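Local coordinates for Mgp-operon protein 3 (Mycoplasma pneumoniae, PDB 6RJ1) that probably helps this human pathogen attach to host cells, as a membrane-anchored extracellular adhesion protein, at residues Trp500-Gln512 with Tyr591-Gly603. Numbering follows the deposited sequence.
Sequences WGTDKQKQFVENQ and YKALVENTAGLNG
Phe508, on helix 503-511, inserts its ring into the loop that follows helix 591-595, where an Asx turn at Asn597 overlaps a type II beta turn from Thr598 to Leu601. Both segments belong to the MgpC adhesin family region, and the two helix axes run nearly parallel, 27° apart. Their closest approach of 10.6 Å is bridged by side chains, among them Gln505 packing its amide on Val595, with Gln505 CD 3.7 Å from Val595 CB.

The tight part surrounds the aromatic ring. Leu601 CD1 sits over one face, 3.8 Å from the ring centroid and 16° off the normal, which meets the geometry of a CH-pi contact. CG of Leu601 lies anti to the backbone N, carrying CD1 across the ring and CD2 out toward Lys504 CD. The ring edge meets carbonyl oxygens near its plane: Phe508 CZ lies 3.1 Å from Asn597 O, and CE1 approaches Ala599 O. Arg689 forms a cation-pi contact with Phe508 and also donates to Asn597 O, tying ring and loop together.

The N-terminal side of helix 503-511 is looser and hydrated. Thr502 caps the helix through OG1, which accepts from Gln505 N and donates to Gln505 OE1 on an in-plane lone pair. Water 1 joins Lys504 N to Glu596 OE1, whereas Lys504 NZ stays 4.8 Å from Glu596 OE1, too far for direct charge contact.

Near the other end of the helix, Asn511 OD1 takes a hydrogen bond from Lys529, while Asn511 ND2 donates to Leu601 O at 3.2 Å and 162°; this nearly straight bond reaches the oxygen from above the carbonyl plane.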
loop_
_atom_site.group_PDB
_atom_site.type_symbol
_atom_site.label_atom_id
_atom_site.label_comp_id
_atom_site.label_asym_id
_atom_site.label_seq_id
_atom_site.Cartn_x
_atom_site.Cartn_y
_atom_site.Cartn_z
ATOM N N TRP A 500 -1.810 5.901 15.208
ATOM C CA TRP A 500 -1.206 4.588 15.006
ATOM C C TRP A 500 -1.660 3.582 16.074
ATOM O O TRP A 500 -1.259 2.418 16.049
ATOM C CB TRP A 500 0.326 4.732 14.918
ATOM C CG TRP A 500 0.746 5.494 13.692
ATOM C CD1 TRP A 500 0.763 6.852 13.531
ATOM C CD2 TRP A 500 1.130 4.936 12.431
ATOM N NE1 TRP A 500 1.136 7.175 12.246
ATOM C CE2 TRP A 500 1.365 6.015 11.548
ATOM C CE3 TRP A 500 1.320 3.624 11.966
ATOM C CZ2 TRP A 500 1.759 5.819 10.216
ATOM C CZ3 TRP A 500 1.718 3.433 10.651
ATOM C CH2 TRP A 500 1.916 4.521 9.787
ATOM N N GLY A 501 -2.538 4.043 16.964
ATOM C CA GLY A 501 -3.098 3.249 18.047
ATOM C C GLY A 501 -2.659 3.780 19.389
ATOM O O GLY A 501 -3.486 4.039 20.262
ATOM N N THR A 502 -1.336 3.920 19.556
ATOM C CA THR A 502 -0.680 4.455 20.753
ATOM C C THR A 502 0.354 5.484 20.294
ATOM O O THR A 502 0.770 5.457 19.129
ATOM C CB THR A 502 -0.020 3.331 21.597
ATOM O OG1 THR A 502 0.894 2.583 20.793
ATOM C CG2 THR A 502 -1.028 2.396 22.242
ATOM N N ASP A 503 0.789 6.376 21.206
ATOM C CA ASP A 503 1.817 7.367 20.884
ATOM C C ASP A 503 3.156 6.667 20.621
ATOM O O ASP A 503 3.933 7.118 19.771
ATOM C CB ASP A 503 1.957 8.425 21.991
ATOM C CG ASP A 503 2.878 9.580 21.618
ATOM O OD1 ASP A 503 2.659 10.199 20.536
ATOM O OD2 ASP A 503 3.814 9.869 22.405
ATOM N N LYS A 504 3.386 5.533 21.314
ATOM C CA LYS A 504 4.570 4.713 21.144
ATOM C C LYS A 504 4.596 4.123 19.728
ATOM O O LYS A 504 5.651 4.113 19.091
ATOM C CB LYS A 504 4.622 3.611 22.220
ATOM C CG LYS A 504 6.044 3.181 22.595
ATOM C CD LYS A 504 6.785 4.209 23.472
ATOM C CE LYS A 504 6.813 3.860 24.942
ATOM N NZ LYS A 504 5.512 4.107 25.603
ATOM N N GLN A 505 3.422 3.705 19.211
ATOM C CA GLN A 505 3.301 3.146 17.869
ATOM C C GLN A 505 3.640 4.157 16.773
ATOM O O GLN A 505 4.230 3.769 15.757
ATOM C CB GLN A 505 1.936 2.496 17.651
ATOM C CG GLN A 505 1.916 1.039 18.099
ATOM C CD GLN A 505 0.527 0.469 18.107
ATOM O OE1 GLN A 505 -0.297 0.802 18.962
ATOM N NE2 GLN A 505 0.248 -0.416 17.162
ATOM N N LYS A 506 3.325 5.455 17.005
ATOM C CA LYS A 506 3.661 6.548 16.086
ATOM C C LYS A 506 5.183 6.734 16.114
ATOM O O LYS A 506 5.818 6.765 15.055
ATOM C CB LYS A 506 2.956 7.851 16.502
ATOM C CG LYS A 506 3.085 8.984 15.476
ATOM C CD LYS A 506 2.220 10.208 15.815
ATOM C CE LYS A 506 2.898 11.193 16.733
ATOM N NZ LYS A 506 2.006 12.342 17.044
ATOM N N GLN A 507 5.753 6.818 17.349
ATOM C CA GLN A 507 7.180 6.983 17.643
ATOM C C GLN A 507 8.011 5.942 16.898
ATOM O O GLN A 507 9.008 6.305 16.287
ATOM C CB GLN A 507 7.446 6.889 19.152
ATOM C CG GLN A 507 7.026 8.117 19.950
ATOM C CD GLN A 507 7.138 7.891 21.444
ATOM O OE1 GLN A 507 8.113 7.332 21.953
ATOM N NE2 GLN A 507 6.145 8.334 22.188
ATOM N N PHE A 508 7.561 4.666 16.893
ATOM C CA PHE A 508 8.230 3.577 16.184
ATOM C C PHE A 508 8.397 3.870 14.693
ATOM O O PHE A 508 9.498 3.721 14.172
ATOM C CB PHE A 508 7.474 2.252 16.377
ATOM C CG PHE A 508 7.982 1.433 17.536
ATOM C CD1 PHE A 508 9.139 0.673 17.417
ATOM C CD2 PHE A 508 7.307 1.424 18.752
ATOM C CE1 PHE A 508 9.609 -0.083 18.487
ATOM C CE2 PHE A 508 7.795 0.684 19.835
ATOM C CZ PHE A 508 8.953 -0.045 19.700
ATOM N N VAL A 509 7.320 4.313 14.028
ATOM C CA VAL A 509 7.306 4.617 12.596
ATOM C C VAL A 509 8.169 5.842 12.316
ATOM O O VAL A 509 9.068 5.774 11.473
ATOM C CB VAL A 509 5.858 4.768 12.041
ATOM C CG1 VAL A 509 5.853 5.146 10.559
ATOM C CG2 VAL A 509 5.042 3.497 12.276
ATOM N N GLU A 510 7.912 6.945 13.054
ATOM C CA GLU A 510 8.586 8.237 12.917
ATOM C C GLU A 510 10.069 8.211 13.244
ATOM O O GLU A 510 10.826 8.947 12.612
ATOM C CB GLU A 510 7.874 9.320 13.731
ATOM C CG GLU A 510 6.555 9.778 13.117
ATOM C CD GLU A 510 5.842 10.914 13.831
ATOM O OE1 GLU A 510 6.177 11.201 15.004
ATOM O OE2 GLU A 510 4.940 11.518 13.209
ATOM N N ASN A 511 10.493 7.392 14.218
ATOM C CA ASN A 511 11.907 7.319 14.592
ATOM C C ASN A 511 12.747 6.668 13.509
ATOM O O ASN A 511 13.909 7.024 13.335
ATOM C CB ASN A 511 12.110 6.644 15.954
ATOM C CG ASN A 511 11.614 7.464 17.112
ATOM O OD1 ASN A 511 11.207 8.629 16.964
ATOM N ND2 ASN A 511 11.617 6.867 18.297
ATOM N N GLN A 512 12.148 5.751 12.750
ATOM C CA GLN A 512 12.855 5.076 11.672
ATOM C C GLN A 512 12.873 5.913 10.383
ATOM O O GLN A 512 13.594 5.554 9.458
ATOM C CB GLN A 512 12.314 3.650 11.457
ATOM C CG GLN A 512 13.435 2.663 11.183
ATOM C CD GLN A 512 13.055 1.225 11.391
ATOM O OE1 GLN A 512 13.137 0.412 10.469
ATOM N NE2 GLN A 512 12.675 0.868 12.614
ATOM N N TYR A 591 -2.445 -7.047 24.419
ATOM C CA TYR A 591 -2.186 -6.311 23.187
ATOM C C TYR A 591 -1.422 -5.015 23.424
ATOM O O TYR A 591 -0.407 -4.804 22.763
ATOM C CB TYR A 591 -3.474 -6.050 22.381
ATOM C CG TYR A 591 -3.228 -5.329 21.069
ATOM C CD1 TYR A 591 -2.810 -6.022 19.936
ATOM C CD2 TYR A 591 -3.395 -3.949 20.965
ATOM C CE1 TYR A 591 -2.573 -5.361 18.726
ATOM C CE2 TYR A 591 -3.157 -3.275 19.765
ATOM C CZ TYR A 591 -2.751 -3.986 18.645
ATOM O OH TYR A 591 -2.506 -3.326 17.459
ATOM N N LYS A 592 -1.902 -4.151 24.348
ATOM C CA LYS A 592 -1.278 -2.851 24.614
ATOM C C LYS A 592 0.156 -2.943 25.099
ATOM O O LYS A 592 0.987 -2.162 24.642
ATOM C CB LYS A 592 -2.110 -1.976 25.559
ATOM C CG LYS A 592 -1.864 -0.479 25.322
ATOM C CD LYS A 592 -2.826 0.424 26.093
ATOM C CE LYS A 592 -3.178 1.681 25.328
ATOM N NZ LYS A 592 -4.087 1.408 24.174
ATOM N N ALA A 593 0.463 -3.894 25.992
ATOM C CA ALA A 593 1.826 -4.048 26.496
ATOM C C ALA A 593 2.785 -4.463 25.390
ATOM O O ALA A 593 3.913 -3.961 25.353
ATOM C CB ALA A 593 1.863 -5.054 27.632
ATOM N N LEU A 594 2.326 -5.340 24.474
ATOM C CA LEU A 594 3.118 -5.832 23.345
ATOM C C LEU A 594 3.435 -4.734 22.345
ATOM O O LEU A 594 4.583 -4.619 21.921
ATOM C CB LEU A 594 2.419 -6.999 22.631
ATOM C CG LEU A 594 2.393 -8.351 23.340
ATOM C CD1 LEU A 594 1.421 -9.281 22.666
ATOM C CD2 LEU A 594 3.758 -8.995 23.374
ATOM N N VAL A 595 2.430 -3.924 21.974
ATOM C CA VAL A 595 2.600 -2.853 20.990
ATOM C C VAL A 595 3.376 -1.660 21.572
ATOM O O VAL A 595 4.038 -0.941 20.819
ATOM C CB VAL A 595 1.283 -2.426 20.286
ATOM C CG1 VAL A 595 0.690 -3.591 19.504
ATOM C CG2 VAL A 595 0.264 -1.848 21.270
ATOM N N GLU A 596 3.322 -1.468 22.902
ATOM C CA GLU A 596 4.051 -0.387 23.559
ATOM C C GLU A 596 5.449 -0.830 24.021
ATOM O O GLU A 596 6.176 -0.013 24.584
ATOM C CB GLU A 596 3.237 0.243 24.707
ATOM C CG GLU A 596 2.005 1.008 24.242
ATOM C CD GLU A 596 1.231 1.763 25.310
ATOM O OE1 GLU A 596 0.894 2.944 25.067
ATOM O OE2 GLU A 596 0.951 1.177 26.382
ATOM N N ASN A 597 5.839 -2.107 23.768
ATOM C CA ASN A 597 7.166 -2.630 24.122
ATOM C C ASN A 597 8.256 -1.812 23.449
ATOM O O ASN A 597 8.156 -1.469 22.280
ATOM C CB ASN A 597 7.304 -4.111 23.803
ATOM C CG ASN A 597 8.602 -4.705 24.285
ATOM O OD1 ASN A 597 9.549 -4.855 23.524
ATOM N ND2 ASN A 597 8.676 -5.065 25.556
ATOM N N THR A 598 9.270 -1.461 24.218
ATOM C CA THR A 598 10.369 -0.569 23.850
ATOM C C THR A 598 11.391 -1.188 22.846
ATOM O O THR A 598 12.121 -0.424 22.218
ATOM C CB THR A 598 10.962 -0.070 25.168
ATOM O OG1 THR A 598 10.453 1.237 25.397
ATOM C CG2 THR A 598 12.484 -0.110 25.245
ATOM N N ALA A 599 11.414 -2.525 22.657
ATOM C CA ALA A 599 12.372 -3.172 21.750
ATOM C C ALA A 599 12.394 -2.581 20.341
ATOM O O ALA A 599 11.419 -2.698 19.590
ATOM C CB ALA A 599 12.152 -4.676 21.702
ATOM N N GLY A 600 13.497 -1.897 20.037
ATOM C CA GLY A 600 13.759 -1.276 18.742
ATOM C C GLY A 600 13.148 0.090 18.519
ATOM O O GLY A 600 13.107 0.551 17.379
ATOM N N LEU A 601 12.684 0.760 19.597
ATOM C CA LEU A 601 12.045 2.073 19.536
ATOM C C LEU A 601 12.895 3.138 18.867
ATOM O O LEU A 601 12.412 3.824 17.958
ATOM C CB LEU A 601 11.574 2.536 20.934
ATOM C CG LEU A 601 10.835 3.888 21.041
ATOM C CD1 LEU A 601 9.576 3.924 20.172
ATOM C CD2 LEU A 601 10.488 4.210 22.487
ATOM N N ASN A 602 14.154 3.274 19.314
ATOM C CA ASN A 602 15.061 4.293 18.802
ATOM C C ASN A 602 16.161 3.763 17.878
ATOM O O ASN A 602 16.749 4.549 17.145
ATOM C CB ASN A 602 15.659 5.083 19.961
ATOM C CG ASN A 602 14.633 5.690 20.882
ATOM O OD1 ASN A 602 13.821 6.554 20.491
ATOM N ND2 ASN A 602 14.659 5.252 22.133
ATOM N N GLY A 603 16.431 2.461 17.921
ATOM C CA GLY A 603 17.479 1.848 17.115
ATOM C C GLY A 603 17.455 0.338 17.151
ATOM O O GLY A 603 16.553 -0.246 17.760
HETATM O O HOH W 1 2.242 5.233 24.077
HETATM O O HOH W 2 11.860 2.364 15.346
#